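Local atomic coordinates of phosphoribosylformylglycinamidine synthase 2 (Thermus thermophilus, PDB entry 3VIU), a protein that is a PurM-like (AIR synthase-related) protein, the second component of phosphoribosylformylglycinamidine synthase, with two tandem AIR synthase-related halves, and binds ADP and a magnesium ion. Residues P592-I606 / F654-E666. Sequence-based numbering, arbitrary orientation.
Sequences PRLDLGREKAVQEAI and FGEAPSRVLFTVE
Ser659 and Glu599 make the one direct hydrogen bond between 592-606 and 654-666: Ser659 OG donates to Glu599 OE2 over 2.6 Å. The hydroxyl meets the carboxylate from above its plane, 55° out of it. Glu599 has CG anti to the backbone N (chi1 -176°) and then bends at chi2, which brings its carboxylate back to the serine; OE2 also takes a salt bridge from Arg471 of helix 458-475, so Ser659 and Arg471 both hold this oxygen of a buried glutamate.

Two waters extend the polar link. One accepts from Asp595 N and donates to Ser659 OG, 2.8 Å away; the other accepts from Arg598 NH1 and donates to Ser659 O at 2.7 Å. Asp595 is the N-cap of the helix, its OD1 accepting from Arg598 N, so the first water ties the capping residue to the serine.

Apolar contacts lie on both sides of this polar centre. In the loops, the Pro658 ring fits against the chain before the helix: its CD is 3.9 Å from Pro592 CB, and its CG lies 3.6 Å from Leu594 CD1. Further along, Val602 reaches Val661 through CG1 and CG2 respectively, 3.8 Å apart, the two valines passing flank to flank and pointing opposite ways. Ile606 follows one turn later, setting CG1 against Val661 CG1 and CD1 against Phe663 CB at 4.3 Å.

The helix 596-606 and strand 661-665 run nearly parallel, 17° apart with axes 10.4 Å at closest approach, as expected of a helix packed on a sheet face. This is α/β layer packing in the C-terminal domain of an AIR synthase-related half: the strand belongs to the mixed sheet beside strand 563-567, and Pro658 also touches helix 458-475, which carries the contact to the neighbouring N-terminal domain.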
ATOM      1  N   PRO A 592     -19.704  -9.586   5.253  1.00 17.59           N
ATOM      2  CA  PRO A 592     -20.271  -8.979   6.464  1.00 18.19           C
ATOM      3  C   PRO A 592     -20.730  -7.530   6.281  1.00 18.99           C
ATOM      4  O   PRO A 592     -20.035  -6.720   5.665  1.00 18.00           O
ATOM      5  CB  PRO A 592     -19.128  -9.089   7.475  1.00 17.30           C
ATOM      6  CG  PRO A 592     -18.386 -10.295   7.020  1.00 19.23           C
ATOM      7  CD  PRO A 592     -18.358 -10.120   5.517  1.00 18.51           C
ATOM      8  N   ARG A 593     -21.902  -7.203   6.814  1.00 19.86           N
ATOM      9  CA  ARG A 593     -22.389  -5.833   6.720  1.00 20.68           C
ATOM     10  C   ARG A 593     -21.402  -4.953   7.483  1.00 19.15           C
ATOM     11  O   ARG A 593     -20.748  -5.402   8.423  1.00 17.47           O
ATOM     12  CB  ARG A 593     -23.771  -5.683   7.360  1.00 23.95           C
ATOM     13  CG  ARG A 593     -24.925  -6.348   6.638  1.00 28.87           C
ATOM     14  CD  ARG A 593     -26.238  -5.803   7.195  1.00 35.86           C
ATOM     15  NE  ARG A 593     -27.154  -6.838   7.677  1.00 42.45           N
ATOM     16  CZ  ARG A 593     -26.890  -7.690   8.670  1.00 45.98           C
ATOM     17  NH1 ARG A 593     -25.723  -7.651   9.310  1.00 45.22           N
ATOM     18  NH2 ARG A 593     -27.808  -8.578   9.035  1.00 46.11           N
ATOM     19  N   LEU A 594     -21.304  -3.696   7.078  1.00 18.12           N
ATOM     20  CA  LEU A 594     -20.401  -2.759   7.720  1.00 16.80           C
ATOM     21  C   LEU A 594     -21.133  -1.459   8.040  1.00 17.09           C
ATOM     22  O   LEU A 594     -21.564  -0.732   7.141  1.00 17.21           O
ATOM     23  CB  LEU A 594     -19.205  -2.494   6.805  1.00 15.15           C
ATOM     24  CG  LEU A 594     -18.189  -1.409   7.168  1.00 18.26           C
ATOM     25  CD1 LEU A 594     -17.682  -1.580   8.599  1.00 18.03           C
ATOM     26  CD2 LEU A 594     -17.032  -1.489   6.180  1.00 17.30           C
ATOM     27  N   ASP A 595     -21.279  -1.197   9.335  1.00 15.54           N
ATOM     28  CA  ASP A 595     -21.933   0.001   9.845  1.00 15.18           C
ATOM     29  C   ASP A 595     -20.786   0.966  10.108  1.00 14.03           C
ATOM     30  O   ASP A 595     -20.068   0.842  11.101  1.00 13.82           O
ATOM     31  CB  ASP A 595     -22.663  -0.319  11.162  1.00 17.52           C
ATOM     32  CG  ASP A 595     -23.342   0.897  11.787  1.00 20.01           C
ATOM     33  OD1 ASP A 595     -22.812   2.022  11.660  1.00 18.52           O
ATOM     34  OD2 ASP A 595     -24.403   0.719  12.431  1.00 22.00           O
ATOM     35  N   LEU A 596     -20.610   1.919   9.210  1.00 13.17           N
ATOM     36  CA  LEU A 596     -19.545   2.885   9.343  1.00 12.95           C
ATOM     37  C   LEU A 596     -19.678   3.738  10.593  1.00 14.21           C
ATOM     38  O   LEU A 596     -18.676   4.171  11.155  1.00 15.12           O
ATOM     39  CB  LEU A 596     -19.477   3.743   8.084  1.00 11.95           C
ATOM     40  CG  LEU A 596     -18.890   2.914   6.933  1.00 12.37           C
ATOM     41  CD1 LEU A 596     -19.194   3.554   5.597  1.00 11.06           C
ATOM     42  CD2 LEU A 596     -17.377   2.761   7.153  1.00 11.02           C
ATOM     43  N   GLY A 597     -20.907   3.960  11.047  1.00 14.26           N
ATOM     44  CA  GLY A 597     -21.106   4.753  12.246  1.00 12.91           C
ATOM     45  C   GLY A 597     -20.567   4.011  13.451  1.00 14.03           C
ATOM     46  O   GLY A 597     -19.893   4.591  14.310  1.00 15.07           O
ATOM     47  N   ARG A 598     -20.863   2.716  13.521  1.00 13.03           N
ATOM     48  CA  ARG A 598     -20.387   1.902  14.626  1.00 14.33           C
ATOM     49  C   ARG A 598     -18.858   1.825  14.552  1.00 15.11           C
ATOM     50  O   ARG A 598     -18.169   2.005  15.561  1.00 13.81           O
ATOM     51  CB  ARG A 598     -20.993   0.496  14.548  1.00 16.24           C
ATOM     52  CG  ARG A 598     -20.397  -0.501  15.534  1.00 19.72           C
ATOM     53  CD  ARG A 598     -20.683  -0.110  16.975  1.00 24.98           C
ATOM     54  NE  ARG A 598     -22.096  -0.265  17.313  1.00 27.68           N
ATOM     55  CZ  ARG A 598     -22.734  -1.431  17.358  1.00 30.17           C
ATOM     56  NH1 ARG A 598     -22.093  -2.561  17.090  1.00 32.37           N
ATOM     57  NH2 ARG A 598     -24.025  -1.463  17.652  1.00 32.62           N
ATOM     58  N   GLU A 599     -18.341   1.571  13.347  1.00 13.16           N
ATOM     59  CA  GLU A 599     -16.905   1.456  13.125  1.00 14.07           C
ATOM     60  C   GLU A 599     -16.150   2.656  13.681  1.00 14.22           C
ATOM     61  O   GLU A 599     -15.167   2.495  14.405  1.00 15.06           O
ATOM     62  CB  GLU A 599     -16.598   1.312  11.630  1.00 12.11           C
ATOM     63  CG  GLU A 599     -15.110   1.096  11.331  1.00 13.42           C
ATOM     64  CD  GLU A 599     -14.569  -0.220  11.880  1.00 14.35           C
ATOM     65  OE1 GLU A 599     -13.520  -0.203  12.555  1.00 17.00           O
ATOM     66  OE2 GLU A 599     -15.184  -1.274  11.631  1.00 12.53           O
ATOM     67  N   LYS A 600     -16.617   3.854  13.345  1.00 14.00           N
ATOM     68  CA  LYS A 600     -15.982   5.086  13.812  1.00 14.93           C
ATOM     69  C   LYS A 600     -16.030   5.203  15.337  1.00 14.55           C
ATOM     70  O   LYS A 600     -15.033   5.544  15.975  1.00 16.11           O
ATOM     71  CB  LYS A 600     -16.669   6.303  13.173  1.00 15.06           C
ATOM     72  CG  LYS A 600     -16.102   7.657  13.587  1.00 16.22           C
ATOM     73  CD  LYS A 600     -16.686   8.772  12.724  1.00 20.10           C
ATOM     74  CE  LYS A 600     -16.043  10.130  13.009  1.00 23.45           C
ATOM     75  NZ  LYS A 600     -16.469  10.731  14.311  1.00 25.41           N
ATOM     76  N   ALA A 601     -17.190   4.919  15.917  1.00 12.97           N
ATOM     77  CA  ALA A 601     -17.352   5.002  17.361  1.00 13.27           C
ATOM     78  C   ALA A 601     -16.450   3.994  18.080  1.00 13.79           C
ATOM     79  O   ALA A 601     -15.899   4.295  19.138  1.00 13.25           O
ATOM     80  CB  ALA A 601     -18.815   4.772  17.735  1.00 11.78           C
ATOM     81  N   VAL A 602     -16.299   2.804  17.508  1.00 13.41           N
ATOM     82  CA  VAL A 602     -15.448   1.784  18.114  1.00 14.47           C
ATOM     83  C   VAL A 602     -13.978   2.206  18.051  1.00 15.22           C
ATOM     84  O   VAL A 602     -13.235   2.029  19.023  1.00 15.27           O
ATOM     85  CB  VAL A 602     -15.610   0.405  17.404  1.00 15.40           C
ATOM     86  CG1 VAL A 602     -14.566  -0.573  17.915  1.00 16.32           C
ATOM     87  CG2 VAL A 602     -17.003  -0.163  17.662  1.00 13.58           C
ATOM     88  N   GLN A 603     -13.564   2.764  16.912  1.00 14.83           N
ATOM     89  CA  GLN A 603     -12.180   3.206  16.738  1.00 16.56           C
ATOM     90  C   GLN A 603     -11.821   4.312  17.729  1.00 17.61           C
ATOM     91  O   GLN A 603     -10.710   4.352  18.257  1.00 16.64           O
ATOM     92  CB  GLN A 603     -11.935   3.702  15.305  1.00 15.43           C
ATOM     93  CG  GLN A 603     -12.143   2.651  14.221  1.00 16.09           C
ATOM     94  CD  GLN A 603     -11.329   2.909  12.956  1.00 14.25           C
ATOM     95  OE1 GLN A 603     -11.503   2.226  11.953  1.00 14.51           O
ATOM     96  NE2 GLN A 603     -10.435   3.888  13.005  1.00 13.11           N
ATOM     97  N   GLU A 604     -12.762   5.213  17.979  1.00 19.58           N
ATOM     98  CA  GLU A 604     -12.518   6.295  18.918  1.00 20.68           C
ATOM     99  C   GLU A 604     -12.604   5.772  20.337  1.00 20.11           C
ATOM    100  O   GLU A 604     -11.908   6.263  21.227  1.00 20.50           O
ATOM    101  CB  GLU A 604     -13.515   7.430  18.703  1.00 23.52           C
ATOM    102  CG  GLU A 604     -13.263   8.173  17.406  1.00 30.47           C
ATOM    103  CD  GLU A 604     -14.375   9.134  17.044  1.00 33.36           C
ATOM    104  OE1 GLU A 604     -14.315   9.721  15.937  1.00 33.56           O
ATOM    105  OE2 GLU A 604     -15.302   9.299  17.864  1.00 35.11           O
ATOM    106  N   ALA A 605     -13.447   4.769  20.554  1.00 16.89           N
ATOM    107  CA  ALA A 605     -13.568   4.202  21.886  1.00 15.34           C
ATOM    108  C   ALA A 605     -12.264   3.499  22.259  1.00 15.86           C
ATOM    109  O   ALA A 605     -11.766   3.651  23.379  1.00 15.82           O
ATOM    110  CB  ALA A 605     -14.723   3.223  21.943  1.00 14.85           C
ATOM    111  N   ILE A 606     -11.694   2.743  21.323  1.00 14.48           N
ATOM    112  CA  ILE A 606     -10.460   2.032  21.629  1.00 14.50           C
ATOM    113  C   ILE A 606      -9.267   2.974  21.791  1.00 13.78           C
ATOM    114  O   ILE A 606      -8.404   2.741  22.638  1.00 13.23           O
ATOM    115  CB  ILE A 606     -10.145   0.922  20.575  1.00 14.78           C
ATOM    116  CG1 ILE A 606      -9.027   0.025  21.101  1.00 14.79           C
ATOM    117  CG2 ILE A 606      -9.713   1.535  19.247  1.00 15.79           C
ATOM    118  CD1 ILE A 606      -9.245  -0.460  22.511  1.00 12.67           C
ATOM    119  N   PHE A 654     -16.525 -18.478  14.727  1.00 15.09           N
ATOM    120  CA  PHE A 654     -15.690 -18.184  13.564  1.00 15.48           C
ATOM    121  C   PHE A 654     -16.260 -17.202  12.555  1.00 15.02           C
ATOM    122  O   PHE A 654     -15.565 -16.817  11.620  1.00 15.31           O
ATOM    123  CB  PHE A 654     -15.383 -19.487  12.839  1.00 15.04           C
ATOM    124  CG  PHE A 654     -14.942 -20.581  13.747  1.00 15.38           C
ATOM    125  CD1 PHE A 654     -13.654 -20.589  14.268  1.00 16.30           C
ATOM    126  CD2 PHE A 654     -15.814 -21.610  14.087  1.00 17.23           C
ATOM    127  CE1 PHE A 654     -13.234 -21.612  15.112  1.00 18.31           C
ATOM    128  CE2 PHE A 654     -15.409 -22.637  14.931  1.00 17.91           C
ATOM    129  CZ  PHE A 654     -14.112 -22.640  15.445  1.00 19.21           C
ATOM    130  N   GLY A 655     -17.523 -16.820  12.730  1.00 15.21           N
ATOM    131  CA  GLY A 655     -18.151 -15.883  11.814  1.00 13.29           C
ATOM    132  C   GLY A 655     -17.416 -14.561  11.821  1.00 13.59           C
ATOM    133  O   GLY A 655     -16.798 -14.197  12.824  1.00 13.40           O
ATOM    134  N   GLU A 656     -17.478 -13.830  10.716  1.00 13.06           N
ATOM    135  CA  GLU A 656     -16.780 -12.549  10.653  1.00 14.93           C
ATOM    136  C   GLU A 656     -17.719 -11.339  10.698  1.00 13.25           C
ATOM    137  O   GLU A 656     -18.847 -11.398  10.214  1.00 13.04           O
ATOM    138  CB  GLU A 656     -15.901 -12.515   9.397  1.00 13.58           C
ATOM    139  CG  GLU A 656     -15.204 -13.850   9.160  1.00 15.23           C
ATOM    140  CD  GLU A 656     -14.262 -13.854   7.964  1.00 17.61           C
ATOM    141  OE1 GLU A 656     -14.495 -13.088   6.999  1.00 14.70           O
ATOM    142  OE2 GLU A 656     -13.295 -14.646   7.991  1.00 15.69           O
ATOM    143  N   ALA A 657     -17.242 -10.255  11.310  1.00 14.59           N
ATOM    144  CA  ALA A 657     -17.990  -8.999  11.428  1.00 15.08           C
ATOM    145  C   ALA A 657     -17.012  -7.895  11.799  1.00 15.99           C
ATOM    146  O   ALA A 657     -16.169  -8.071  12.674  1.00 15.41           O
ATOM    147  CB  ALA A 657     -19.074  -9.104  12.496  1.00 13.75           C
ATOM    148  N   PRO A 658     -17.120  -6.732  11.141  1.00 16.93           N
ATOM    149  CA  PRO A 658     -16.224  -5.608  11.417  1.00 16.76           C
ATOM    150  C   PRO A 658     -16.588  -4.879  12.701  1.00 15.89           C
ATOM    151  O   PRO A 658     -17.534  -5.232  13.384  1.00 16.94           O
ATOM    152  CB  PRO A 658     -16.426  -4.723  10.202  1.00 15.74           C
ATOM    153  CG  PRO A 658     -17.905  -4.848  10.000  1.00 15.53           C
ATOM    154  CD  PRO A 658     -18.120  -6.355  10.125  1.00 16.64           C
ATOM    155  N   SER A 659     -15.805  -3.865  13.025  1.00 16.15           N
ATOM    156  CA  SER A 659     -16.059  -3.047  14.197  1.00 18.12           C
ATOM    157  C   SER A 659     -16.029  -3.789  15.533  1.00 17.96           C
ATOM    158  O   SER A 659     -16.652  -3.347  16.497  1.00 19.08           O
ATOM    159  CB  SER A 659     -17.409  -2.336  14.024  1.00 19.64           C
ATOM    160  OG  SER A 659     -17.502  -1.703  12.752  1.00 17.48           O
ATOM    161  N   ARG A 660     -15.305  -4.902  15.594  1.00 16.76           N
ATOM    162  CA  ARG A 660     -15.195  -5.673  16.832  1.00 16.45           C
ATOM    163  C   ARG A 660     -13.753  -5.671  17.355  1.00 17.83           C
ATOM    164  O   ARG A 660     -12.816  -5.994  16.622  1.00 18.02           O
ATOM    165  CB  ARG A 660     -15.677  -7.105  16.602  1.00 16.33           C
ATOM    166  CG  ARG A 660     -17.106  -7.175  16.063  1.00 17.01           C
ATOM    167  CD  ARG A 660     -17.678  -8.583  16.158  1.00 19.30           C
ATOM    168  NE  ARG A 660     -16.983  -9.523  15.284  1.00 20.65           N
ATOM    169  CZ  ARG A 660     -17.116 -10.843  15.353  1.00 19.96           C
ATOM    170  NH1 ARG A 660     -17.916 -11.382  16.261  1.00 19.46           N
ATOM    171  NH2 ARG A 660     -16.455 -11.621  14.510  1.00 22.78           N
ATOM    172  N   VAL A 661     -13.586  -5.303  18.627  1.00 17.77           N
ATOM    173  CA  VAL A 661     -12.264  -5.224  19.251  1.00 15.71           C
ATOM    174  C   VAL A 661     -12.162  -5.859  20.639  1.00 16.01           C
ATOM    175  O   VAL A 661     -13.022  -5.661  21.502  1.00 13.35           O
ATOM    176  CB  VAL A 661     -11.805  -3.744  19.393  1.00 15.97           C
ATOM    177  CG1 VAL A 661     -10.458  -3.675  20.102  1.00 14.58           C
ATOM    178  CG2 VAL A 661     -11.713  -3.091  18.026  1.00 15.29           C
ATOM    179  N   LEU A 662     -11.080  -6.604  20.843  1.00 14.60           N
ATOM    180  CA  LEU A 662     -10.800  -7.256  22.117  1.00 14.27           C
ATOM    181  C   LEU A 662      -9.722  -6.459  22.847  1.00 12.55           C
ATOM    182  O   LEU A 662      -8.802  -5.944  22.221  1.00 15.01           O
ATOM    183  CB  LEU A 662     -10.277  -8.673  21.885  1.00 13.51           C
ATOM    184  CG  LEU A 662     -11.215  -9.722  21.288  1.00 16.17           C
ATOM    185  CD1 LEU A 662     -10.429 -10.986  20.911  1.00 14.05           C
ATOM    186  CD2 LEU A 662     -12.290 -10.040  22.305  1.00 14.16           C
ATOM    187  N   PHE A 663      -9.832  -6.355  24.166  1.00 12.10           N
ATOM    188  CA  PHE A 663      -8.820  -5.652  24.951  1.00 12.64           C
ATOM    189  C   PHE A 663      -8.885  -6.066  26.412  1.00 13.98           C
ATOM    190  O   PHE A 663      -9.893  -6.603  26.871  1.00 12.19           O
ATOM    191  CB  PHE A 663      -8.966  -4.133  24.814  1.00 13.49           C
ATOM    192  CG  PHE A 663     -10.112  -3.552  25.583  1.00 13.15           C
ATOM    193  CD1 PHE A 663      -9.889  -2.868  26.771  1.00 15.66           C
ATOM    194  CD2 PHE A 663     -11.411  -3.679  25.120  1.00 12.17           C
ATOM    195  CE1 PHE A 663     -10.943  -2.318  27.486  1.00 14.25           C
ATOM    196  CE2 PHE A 663     -12.468  -3.135  25.825  1.00 14.17           C
ATOM    197  CZ  PHE A 663     -12.233  -2.452  27.012  1.00 15.46           C
ATOM    198  N   THR A 664      -7.795  -5.840  27.138  1.00 15.60           N
ATOM    199  CA  THR A 664      -7.751  -6.214  28.540  1.00 16.44           C
ATOM    200  C   THR A 664      -7.493  -5.008  29.435  1.00 18.79           C
ATOM    201  O   THR A 664      -6.836  -4.044  29.032  1.00 21.23           O
ATOM    202  CB  THR A 664      -6.659  -7.253  28.793  1.00 16.60           C
ATOM    203  OG1 THR A 664      -5.383  -6.612  28.780  1.00 17.57           O
ATOM    204  CG2 THR A 664      -6.681  -8.322  27.714  1.00 15.06           C
ATOM    205  N   VAL A 665      -8.018  -5.069  30.652  1.00 18.26           N
ATOM    206  CA  VAL A 665      -7.854  -3.991  31.622  1.00 16.52           C
ATOM    207  C   VAL A 665      -7.365  -4.606  32.914  1.00 17.44           C
ATOM    208  O   VAL A 665      -7.539  -5.803  33.144  1.00 16.63           O
ATOM    209  CB  VAL A 665      -9.202  -3.277  31.929  1.00 15.15           C
ATOM    210  CG1 VAL A 665      -9.771  -2.677  30.674  1.00 16.07           C
ATOM    211  CG2 VAL A 665     -10.192  -4.262  32.520  1.00 12.29           C
ATOM    212  N   GLU A 666      -6.742  -3.801  33.761  1.00 19.46           N
ATOM    213  CA  GLU A 666      -6.299  -4.334  35.031  1.00 21.49           C
ATOM    214  C   GLU A 666      -7.572  -4.404  35.870  1.00 21.94           C
ATOM    215  O   GLU A 666      -8.424  -3.523  35.801  1.00 19.97           O
ATOM    216  CB  GLU A 666      -5.247  -3.423  35.670  1.00 24.59           C
ATOM    217  CG  GLU A 666      -4.631  -3.970  36.956  1.00 28.54           C
ATOM    218  CD  GLU A 666      -5.466  -3.657  38.197  1.00 33.15           C
ATOM    219  OE1 GLU A 666      -5.155  -4.203  39.281  1.00 36.38           O
ATOM    220  OE2 GLU A 666      -6.425  -2.856  38.092  1.00 33.57           O
TER
HETATM  221  O   HOH W   1     -19.870  -2.413  11.460  1.00 13.11           O
HETATM  222  O   HOH W   2     -19.273  -3.471  17.117  1.00 24.63           O